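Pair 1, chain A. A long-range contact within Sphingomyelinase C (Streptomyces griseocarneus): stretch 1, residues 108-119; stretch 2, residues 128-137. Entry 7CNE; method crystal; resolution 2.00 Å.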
# COMPACT_ATOMS: atom_id res chain seq x y z
N TRP A 108 -3.73 -14.82 8.95
CA TRP A 108 -4.55 -15.91 8.44
C TRP A 108 -3.89 -16.60 7.26
O TRP A 108 -3.24 -15.94 6.44
CB TRP A 108 -5.93 -15.37 8.04
CG TRP A 108 -6.56 -14.66 9.20
CD1 TRP A 108 -6.52 -13.32 9.47
CD2 TRP A 108 -7.28 -15.26 10.27
NE1 TRP A 108 -7.18 -13.05 10.66
CE2 TRP A 108 -7.66 -14.23 11.16
CE3 TRP A 108 -7.66 -16.58 10.57
CZ2 TRP A 108 -8.40 -14.48 12.32
CZ3 TRP A 108 -8.39 -16.82 11.72
CH2 TRP A 108 -8.76 -15.78 12.58
N PRO A 109 -4.04 -17.92 7.17
CA PRO A 109 -3.36 -18.69 6.12
C PRO A 109 -3.68 -18.18 4.72
O PRO A 109 -4.83 -17.85 4.41
CB PRO A 109 -3.90 -20.11 6.31
CG PRO A 109 -4.25 -20.17 7.78
CD PRO A 109 -4.79 -18.79 8.09
N ILE A 110 -2.66 -18.15 3.88
CA ILE A 110 -2.81 -17.74 2.48
C ILE A 110 -3.12 -18.99 1.66
O ILE A 110 -2.34 -19.94 1.65
CB ILE A 110 -1.55 -17.03 1.96
CG1 ILE A 110 -1.43 -15.64 2.59
CG2 ILE A 110 -1.61 -16.94 0.45
CD1 ILE A 110 -0.10 -14.92 2.29
N VAL A 111 -4.26 -18.97 0.98
CA VAL A 111 -4.66 -20.07 0.11
C VAL A 111 -4.05 -19.92 -1.27
O VAL A 111 -3.69 -20.91 -1.92
CB VAL A 111 -6.21 -20.15 0.05
CG1 VAL A 111 -6.67 -21.19 -0.96
CG2 VAL A 111 -6.78 -20.44 1.45
N ARG A 112 -3.93 -18.68 -1.75
CA ARG A 112 -3.35 -18.40 -3.05
C ARG A 112 -2.75 -17.01 -3.02
O ARG A 112 -3.29 -16.11 -2.37
CB ARG A 112 -4.40 -18.49 -4.17
CG ARG A 112 -3.82 -18.19 -5.56
CD ARG A 112 -4.64 -18.81 -6.65
NE ARG A 112 -4.03 -18.62 -7.97
CZ ARG A 112 -3.33 -19.55 -8.61
NH1 ARG A 112 -3.15 -20.74 -8.06
NH2 ARG A 112 -2.83 -19.29 -9.81
N LYS A 113 -1.63 -16.83 -3.72
CA LYS A 113 -1.02 -15.51 -3.87
C LYS A 113 -0.48 -15.35 -5.28
O LYS A 113 0.21 -16.23 -5.80
CB LYS A 113 0.09 -15.28 -2.83
CG LYS A 113 1.11 -16.41 -2.70
CD LYS A 113 2.13 -16.08 -1.61
CE LYS A 113 3.12 -17.23 -1.41
NZ LYS A 113 2.45 -18.36 -0.69
N GLU A 114 -0.84 -14.24 -5.93
CA GLU A 114 -0.32 -13.92 -7.25
C GLU A 114 0.07 -12.45 -7.29
O GLU A 114 -0.36 -11.65 -6.46
CB GLU A 114 -1.33 -14.15 -8.38
CG GLU A 114 -2.27 -15.31 -8.21
CD GLU A 114 -3.24 -15.43 -9.37
OE1 GLU A 114 -3.12 -14.64 -10.35
OE2 GLU A 114 -4.12 -16.31 -9.31
N GLN A 115 0.86 -12.10 -8.30
CA GLN A 115 1.20 -10.72 -8.56
C GLN A 115 0.84 -10.41 -10.01
O GLN A 115 0.86 -11.28 -10.88
CB GLN A 115 2.70 -10.44 -8.30
CG GLN A 115 3.63 -11.15 -9.26
CD GLN A 115 5.08 -10.77 -9.06
OE1 GLN A 115 5.40 -9.80 -8.37
NE2 GLN A 115 5.98 -11.54 -9.66
N VAL A 116 0.51 -9.15 -10.25
CA VAL A 116 0.23 -8.65 -11.59
C VAL A 116 0.91 -7.30 -11.70
O VAL A 116 0.69 -6.42 -10.85
CB VAL A 116 -1.28 -8.54 -11.86
CG1 VAL A 116 -1.55 -8.00 -13.27
CG2 VAL A 116 -2.00 -9.89 -11.63
N ILE A 117 1.76 -7.13 -12.70
CA ILE A 117 2.42 -5.86 -12.97
C ILE A 117 1.50 -5.01 -13.84
O ILE A 117 0.85 -5.52 -14.77
CB ILE A 117 3.80 -6.09 -13.64
CG1 ILE A 117 4.67 -7.03 -12.80
CG2 ILE A 117 4.52 -4.76 -14.00
CD1 ILE A 117 4.67 -6.78 -11.31
N PHE A 118 1.39 -3.72 -13.52
CA PHE A 118 0.46 -2.84 -14.22
C PHE A 118 0.78 -2.75 -15.71
O PHE A 118 1.95 -2.68 -16.11
CB PHE A 118 0.49 -1.44 -13.61
CG PHE A 118 -0.21 -1.35 -12.29
CD1 PHE A 118 -1.51 -1.84 -12.15
CD2 PHE A 118 0.40 -0.76 -11.20
CE1 PHE A 118 -2.17 -1.75 -10.94
CE2 PHE A 118 -0.25 -0.67 -9.98
CZ PHE A 118 -1.54 -1.18 -9.85
N ASN A 119 -0.26 -2.75 -16.53
CA ASN A 119 -0.09 -2.57 -17.97
C ASN A 119 0.08 -1.11 -18.35
O ASN A 119 0.59 -0.83 -19.45
CB ASN A 119 -1.28 -3.17 -18.73
CG ASN A 119 -1.39 -4.66 -18.56
OD1 ASN A 119 -0.37 -5.34 -18.39
ND2 ASN A 119 -2.61 -5.18 -18.61
N SER A 128 9.58 0.60 -13.60
CA SER A 128 9.73 -0.36 -12.51
C SER A 128 8.56 -1.34 -12.54
O SER A 128 7.58 -1.15 -13.26
CB SER A 128 9.85 0.36 -11.17
OG SER A 128 8.63 0.97 -10.80
N ASN A 129 8.67 -2.41 -11.75
CA ASN A 129 7.65 -3.46 -11.76
C ASN A 129 6.53 -3.14 -10.78
O ASN A 129 6.16 -3.97 -9.93
CB ASN A 129 8.28 -4.81 -11.45
CG ASN A 129 8.74 -5.56 -12.69
OD1 ASN A 129 8.28 -5.29 -13.81
ND2 ASN A 129 9.66 -6.50 -12.50
N LYS A 130 5.98 -1.93 -10.87
CA LYS A 130 4.83 -1.55 -10.06
C LYS A 130 3.63 -2.40 -10.44
O LYS A 130 3.42 -2.72 -11.62
CB LYS A 130 4.52 -0.06 -10.24
CG LYS A 130 5.43 0.88 -9.43
CD LYS A 130 5.10 0.79 -7.94
CE LYS A 130 6.10 1.56 -7.10
NZ LYS A 130 5.75 3.00 -6.98
N GLY A 131 2.84 -2.79 -9.45
CA GLY A 131 1.73 -3.68 -9.72
C GLY A 131 0.89 -3.96 -8.50
O GLY A 131 0.85 -3.14 -7.57
N PHE A 132 0.22 -5.11 -8.46
CA PHE A 132 -0.57 -5.47 -7.30
C PHE A 132 -0.38 -6.94 -6.95
O PHE A 132 -0.01 -7.76 -7.79
CB PHE A 132 -2.07 -5.13 -7.47
CG PHE A 132 -2.74 -5.78 -8.66
CD1 PHE A 132 -2.76 -5.15 -9.90
CD2 PHE A 132 -3.42 -6.98 -8.53
CE1 PHE A 132 -3.41 -5.73 -10.98
CE2 PHE A 132 -4.08 -7.56 -9.62
CZ PHE A 132 -4.07 -6.92 -10.84
N ALA A 133 -0.58 -7.23 -5.67
CA ALA A 133 -0.61 -8.59 -5.17
C ALA A 133 -2.06 -8.99 -4.92
O ALA A 133 -2.85 -8.18 -4.43
CB ALA A 133 0.19 -8.72 -3.87
N TYR A 134 -2.39 -10.23 -5.26
CA TYR A 134 -3.72 -10.78 -5.01
C TYR A 134 -3.56 -11.96 -4.07
O TYR A 134 -2.86 -12.91 -4.39
CB TYR A 134 -4.37 -11.25 -6.31
CG TYR A 134 -5.66 -12.03 -6.13
CD1 TYR A 134 -6.81 -11.40 -5.69
CD2 TYR A 134 -5.72 -13.39 -6.46
CE1 TYR A 134 -8.00 -12.10 -5.55
CE2 TYR A 134 -6.91 -14.10 -6.31
CZ TYR A 134 -8.04 -13.44 -5.85
OH TYR A 134 -9.23 -14.12 -5.72
N VAL A 135 -4.22 -11.90 -2.91
CA VAL A 135 -4.16 -13.00 -1.95
C VAL A 135 -5.57 -13.45 -1.61
O VAL A 135 -6.49 -12.64 -1.49
CB VAL A 135 -3.38 -12.64 -0.67
CG1 VAL A 135 -1.99 -12.19 -1.03
CG2 VAL A 135 -4.09 -11.57 0.15
N VAL A 136 -5.73 -14.76 -1.48
CA VAL A 136 -6.94 -15.38 -0.95
C VAL A 136 -6.58 -15.92 0.42
O VAL A 136 -5.68 -16.75 0.55
CB VAL A 136 -7.45 -16.52 -1.85
CG1 VAL A 136 -8.70 -17.14 -1.23
CG2 VAL A 136 -7.75 -16.00 -3.25
N LEU A 137 -7.26 -15.42 1.45
CA LEU A 137 -7.04 -15.86 2.82
C LEU A 137 -8.15 -16.79 3.27
O LEU A 137 -9.31 -16.63 2.88
CB LEU A 137 -6.96 -14.67 3.76
CG LEU A 137 -6.06 -13.52 3.28
CD1 LEU A 137 -6.22 -12.33 4.20
CD2 LEU A 137 -4.59 -13.96 3.20

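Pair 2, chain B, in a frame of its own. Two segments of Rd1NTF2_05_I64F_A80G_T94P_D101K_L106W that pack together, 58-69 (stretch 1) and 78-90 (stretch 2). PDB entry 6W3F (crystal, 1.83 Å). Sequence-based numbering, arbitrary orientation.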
# COMPACT_ATOMS: atom_id res chain seq x y z
N LYS B 58 -6.48 -11.51 1.50
CA LYS B 58 -6.76 -12.69 2.31
C LYS B 58 -6.17 -13.95 1.69
O LYS B 58 -5.89 -14.92 2.40
CB LYS B 58 -8.27 -12.86 2.49
CG LYS B 58 -8.96 -11.72 3.22
N ARG B 59 -6.00 -13.97 0.37
CA ARG B 59 -5.39 -15.13 -0.28
C ARG B 59 -3.90 -15.24 -0.00
O ARG B 59 -3.32 -16.30 -0.28
CB ARG B 59 -5.62 -15.06 -1.79
N ALA B 60 -3.27 -14.21 0.54
CA ALA B 60 -1.80 -14.18 0.65
C ALA B 60 -1.35 -14.80 1.97
O ALA B 60 -1.43 -14.16 3.02
CB ALA B 60 -1.29 -12.75 0.52
N ASP B 61 -0.82 -16.03 1.90
CA ASP B 61 -0.24 -16.66 3.09
C ASP B 61 0.88 -15.81 3.69
O ASP B 61 1.14 -15.89 4.89
CB ASP B 61 0.34 -18.05 2.77
CG ASP B 61 -0.64 -18.97 2.11
OD1 ASP B 61 -1.85 -18.67 2.06
OD2 ASP B 61 -0.17 -20.03 1.62
N HIS B 62 1.61 -15.09 2.84
CA HIS B 62 2.65 -14.17 3.27
C HIS B 62 2.67 -13.03 2.27
O HIS B 62 2.51 -13.26 1.07
CB HIS B 62 4.05 -14.78 3.34
CG HIS B 62 5.15 -13.77 3.48
ND1 HIS B 62 5.52 -13.24 4.69
CD2 HIS B 62 5.93 -13.17 2.55
CE1 HIS B 62 6.50 -12.38 4.51
NE2 HIS B 62 6.77 -12.31 3.22
N ILE B 63 2.88 -11.82 2.77
CA ILE B 63 2.99 -10.65 1.91
C ILE B 63 4.13 -9.80 2.45
O ILE B 63 4.24 -9.58 3.66
CB ILE B 63 1.65 -9.90 1.86
CG1 ILE B 63 1.72 -8.74 0.86
CG2 ILE B 63 1.25 -9.43 3.24
CD1 ILE B 63 0.35 -8.12 0.58
N SER B 64 5.01 -9.37 1.56
CA SER B 64 6.08 -8.46 1.92
C SER B 64 6.32 -7.51 0.75
O SER B 64 5.81 -7.73 -0.35
CB SER B 64 7.38 -9.20 2.27
OG SER B 64 7.73 -10.11 1.24
N PHE B 65 7.09 -6.45 1.01
CA PHE B 65 7.41 -5.44 0.02
C PHE B 65 8.86 -5.03 0.18
O PHE B 65 9.30 -4.69 1.28
CB PHE B 65 6.50 -4.23 0.15
CG PHE B 65 6.85 -3.09 -0.78
CD1 PHE B 65 6.46 -3.12 -2.10
CD2 PHE B 65 7.52 -1.98 -0.31
CE1 PHE B 65 6.75 -2.05 -2.95
CE2 PHE B 65 7.81 -0.90 -1.16
CZ PHE B 65 7.42 -0.95 -2.47
N THR B 66 9.61 -5.12 -0.92
CA THR B 66 11.01 -4.73 -0.96
C THR B 66 11.15 -3.44 -1.75
O THR B 66 10.90 -3.43 -2.96
CB THR B 66 11.87 -5.83 -1.59
OG1 THR B 66 11.74 -7.01 -0.79
CG2 THR B 66 13.31 -5.38 -1.68
N LEU B 67 11.53 -2.37 -1.06
CA LEU B 67 11.66 -1.07 -1.69
C LEU B 67 12.81 -1.07 -2.70
O LEU B 67 13.94 -1.44 -2.37
CB LEU B 67 11.91 -0.01 -0.62
CG LEU B 67 12.02 1.46 -1.00
CD1 LEU B 67 10.70 1.92 -1.56
CD2 LEU B 67 12.39 2.27 0.24
N LYS B 68 12.51 -0.62 -3.93
CA LYS B 68 13.52 -0.41 -4.96
C LYS B 68 13.81 1.07 -5.20
O LYS B 68 14.97 1.45 -5.40
CB LYS B 68 13.09 -1.05 -6.28
CG LYS B 68 14.08 -0.88 -7.43
N SER B 69 12.79 1.94 -5.18
CA SER B 69 13.04 3.35 -5.37
C SER B 69 12.08 4.17 -4.52
O SER B 69 10.97 3.74 -4.22
CB SER B 69 12.90 3.74 -6.85
OG SER B 69 11.53 3.68 -7.21
N ARG B 78 6.80 9.04 -3.14
CA ARG B 78 6.58 8.00 -4.14
C ARG B 78 7.56 6.86 -3.88
O ARG B 78 8.74 7.10 -3.62
CB ARG B 78 6.75 8.58 -5.54
CG ARG B 78 6.72 7.55 -6.66
CD ARG B 78 6.70 8.24 -8.03
NE ARG B 78 5.55 9.13 -8.13
CZ ARG B 78 5.34 10.01 -9.10
NH1 ARG B 78 6.21 10.13 -10.10
NH2 ARG B 78 4.25 10.77 -9.07
N MET B 79 7.06 5.63 -3.90
CA MET B 79 7.93 4.47 -3.76
C MET B 79 7.52 3.39 -4.75
O MET B 79 6.36 3.25 -5.11
CB MET B 79 7.96 3.93 -2.33
CG MET B 79 6.63 3.49 -1.80
SD MET B 79 6.67 2.78 -0.12
CE MET B 79 7.63 4.06 0.72
N GLN B 80 8.52 2.65 -5.23
CA GLN B 80 8.37 1.63 -6.25
C GLN B 80 9.15 0.43 -5.73
O GLN B 80 10.25 0.58 -5.18
CB GLN B 80 8.93 2.10 -7.61
CG GLN B 80 8.37 1.41 -8.86
CD GLN B 80 8.73 -0.07 -8.97
OE1 GLN B 80 9.73 -0.54 -8.41
NE2 GLN B 80 7.92 -0.82 -9.72
N GLY B 81 8.56 -0.75 -5.83
CA GLY B 81 9.21 -1.91 -5.28
C GLY B 81 8.54 -3.17 -5.74
O GLY B 81 7.69 -3.16 -6.63
N GLU B 82 8.97 -4.27 -5.14
CA GLU B 82 8.47 -5.59 -5.48
C GLU B 82 7.68 -6.13 -4.30
O GLU B 82 8.20 -6.20 -3.18
CB GLU B 82 9.63 -6.51 -5.84
CG GLU B 82 9.20 -7.90 -6.15
CD GLU B 82 10.27 -8.64 -6.91
OE1 GLU B 82 10.43 -8.38 -8.13
OE2 GLU B 82 10.98 -9.43 -6.27
N VAL B 83 6.45 -6.51 -4.56
CA VAL B 83 5.65 -7.25 -3.60
C VAL B 83 5.95 -8.73 -3.80
O VAL B 83 5.89 -9.23 -4.93
CB VAL B 83 4.16 -6.96 -3.77
CG1 VAL B 83 3.34 -7.85 -2.82
CG2 VAL B 83 3.90 -5.50 -3.50
N ARG B 84 6.26 -9.42 -2.72
CA ARG B 84 6.37 -10.87 -2.74
C ARG B 84 5.15 -11.46 -2.05
O ARG B 84 4.96 -11.23 -0.85
CB ARG B 84 7.64 -11.36 -2.06
CG ARG B 84 7.67 -12.88 -1.94
CD ARG B 84 9.06 -13.40 -1.62
NE ARG B 84 9.50 -12.97 -0.29
CZ ARG B 84 10.69 -13.28 0.23
NH1 ARG B 84 11.55 -14.00 -0.47
NH2 ARG B 84 11.02 -12.85 1.44
N ILE B 85 4.36 -12.23 -2.79
CA ILE B 85 3.19 -12.92 -2.28
C ILE B 85 3.46 -14.41 -2.26
O ILE B 85 3.98 -14.96 -3.23
CB ILE B 85 1.95 -12.65 -3.17
CG1 ILE B 85 1.65 -11.16 -3.23
CG2 ILE B 85 0.77 -13.45 -2.65
CD1 ILE B 85 1.14 -10.59 -1.93
N VAL B 86 3.07 -15.08 -1.18
CA VAL B 86 3.13 -16.54 -1.11
C VAL B 86 1.71 -17.07 -0.93
O VAL B 86 0.97 -16.59 -0.07
CB VAL B 86 4.05 -17.01 0.04
CG1 VAL B 86 4.00 -18.51 0.21
CG2 VAL B 86 5.47 -16.55 -0.25
N HIS B 87 1.33 -18.03 -1.78
CA HIS B 87 0.02 -18.64 -1.68
C HIS B 87 0.15 -20.15 -1.87
O HIS B 87 0.53 -20.60 -2.96
CB HIS B 87 -0.95 -18.08 -2.71
CG HIS B 87 -2.27 -18.79 -2.72
ND1 HIS B 87 -3.27 -18.49 -1.81
CD2 HIS B 87 -2.74 -19.79 -3.49
CE1 HIS B 87 -4.31 -19.28 -2.04
NE2 HIS B 87 -4.01 -20.08 -3.05
N ASN B 88 -0.17 -20.91 -0.83
CA ASN B 88 -0.08 -22.37 -0.89
C ASN B 88 1.26 -22.80 -1.46
O ASN B 88 1.34 -23.55 -2.44
CB ASN B 88 -1.25 -22.94 -1.69
CG ASN B 88 -1.38 -24.46 -1.53
OD1 ASN B 88 -0.93 -25.03 -0.54
ND2 ASN B 88 -1.98 -25.11 -2.51
N GLY B 89 2.34 -22.26 -0.88
CA GLY B 89 3.69 -22.66 -1.24
C GLY B 89 4.25 -22.04 -2.51
O GLY B 89 5.45 -22.19 -2.78
N ARG B 90 3.43 -21.35 -3.30
CA ARG B 90 3.86 -20.73 -4.55
C ARG B 90 4.11 -19.25 -4.32
O ARG B 90 3.26 -18.54 -3.76
CB ARG B 90 2.81 -20.95 -5.63
CG ARG B 90 2.44 -22.43 -5.84

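Two antiparallel strands joined by narrow and wide pairs form a scaffold that tolerates very different side chains, and the two pairs compared here illustrate the point. Fourteen central residues superpose with an RMSD of 0.4 Å, and the buried areas are nearly equal, 907 Å² in pair 1 and 918 Å² in pair 2. In both, hydrogen-bonded pairs alternate with non-hydrogen-bonded ones. Glu114(A) and Tyr134(A) exchange two backbone bonds, Glu114(A) N to Tyr134(A) O at 2.9 Å and Tyr134(A) N to Glu114(A) O at 2.8 Å; the matching Ser64(B) and Arg84(B) do the same, Ser64(B) N to Arg84(B) O at 3.0 Å and Arg84(B) N to Ser64(B) O at 2.9 Å.

At one end a single carbonyl serves two consecutive amides. Val136(A) O accepts from Val111(A) N at 2.7 Å and, weakly, from Arg112(A) N at 3.5 Å. Its counterpart Val86(B) O accepts from Asp61(B) N at 2.7 Å and His62(B) N at 3.3 Å, both weak.

The matched glycines, Gly131(A) and Gly81(B), are the clearest shared solution. Both are extended, and a CB on either would clash with a carbonyl across the strand, lying 2.2 Å from Val116(A) O in pair 1 and 2.4 Å from Thr66(B) O in pair 2. An aromatic ring uses the bare backbone in each case, but from different positions. In pair 1, Phe118(A) lays a ring face over the glycine, with Gly131(A) CA 3.8 Å from the centroid of the Phe118(A) ring. In pair 2 the ring comes from Phe65(B), which matches Gln115(A), and Phe65(B) CE1 approaches Gly81(B) CA to 3.4 Å; a CB there would also clash with Phe65(B) CZ.

Elsewhere the same sites are filled differently. Val116(A) and Thr66(B) have nearly coincident side-chain centres, yet Phe132(A) places a ring face against the valine, Val116(A) CB lying 3.4 Å from Phe132(A) CZ, whereas Glu82(B) occupies the matching position in pair 2. Along the same strand, Arg112(A) and Glu114(A) form a salt bridge, Arg112(A) NE to Glu114(A) OE2 at 2.7 Å; their equivalents are linked by a hydrogen bond between His62(B) NE2 and Ser64(B) OG at 3.1 Å. On the Lys113(A) face, Val135(A) CG1 lies 4.1 Å from Lys113(A) CB, while the matching Ile63(B) and Ile85(B) pack more closely, CG1 of Ile63(B) to CD1 of Ile85(B) at 3.4 Å. The two pairs thus share a register while most matched sites carry different side chains; the glycine site, where a CB would clash in both, is the exception.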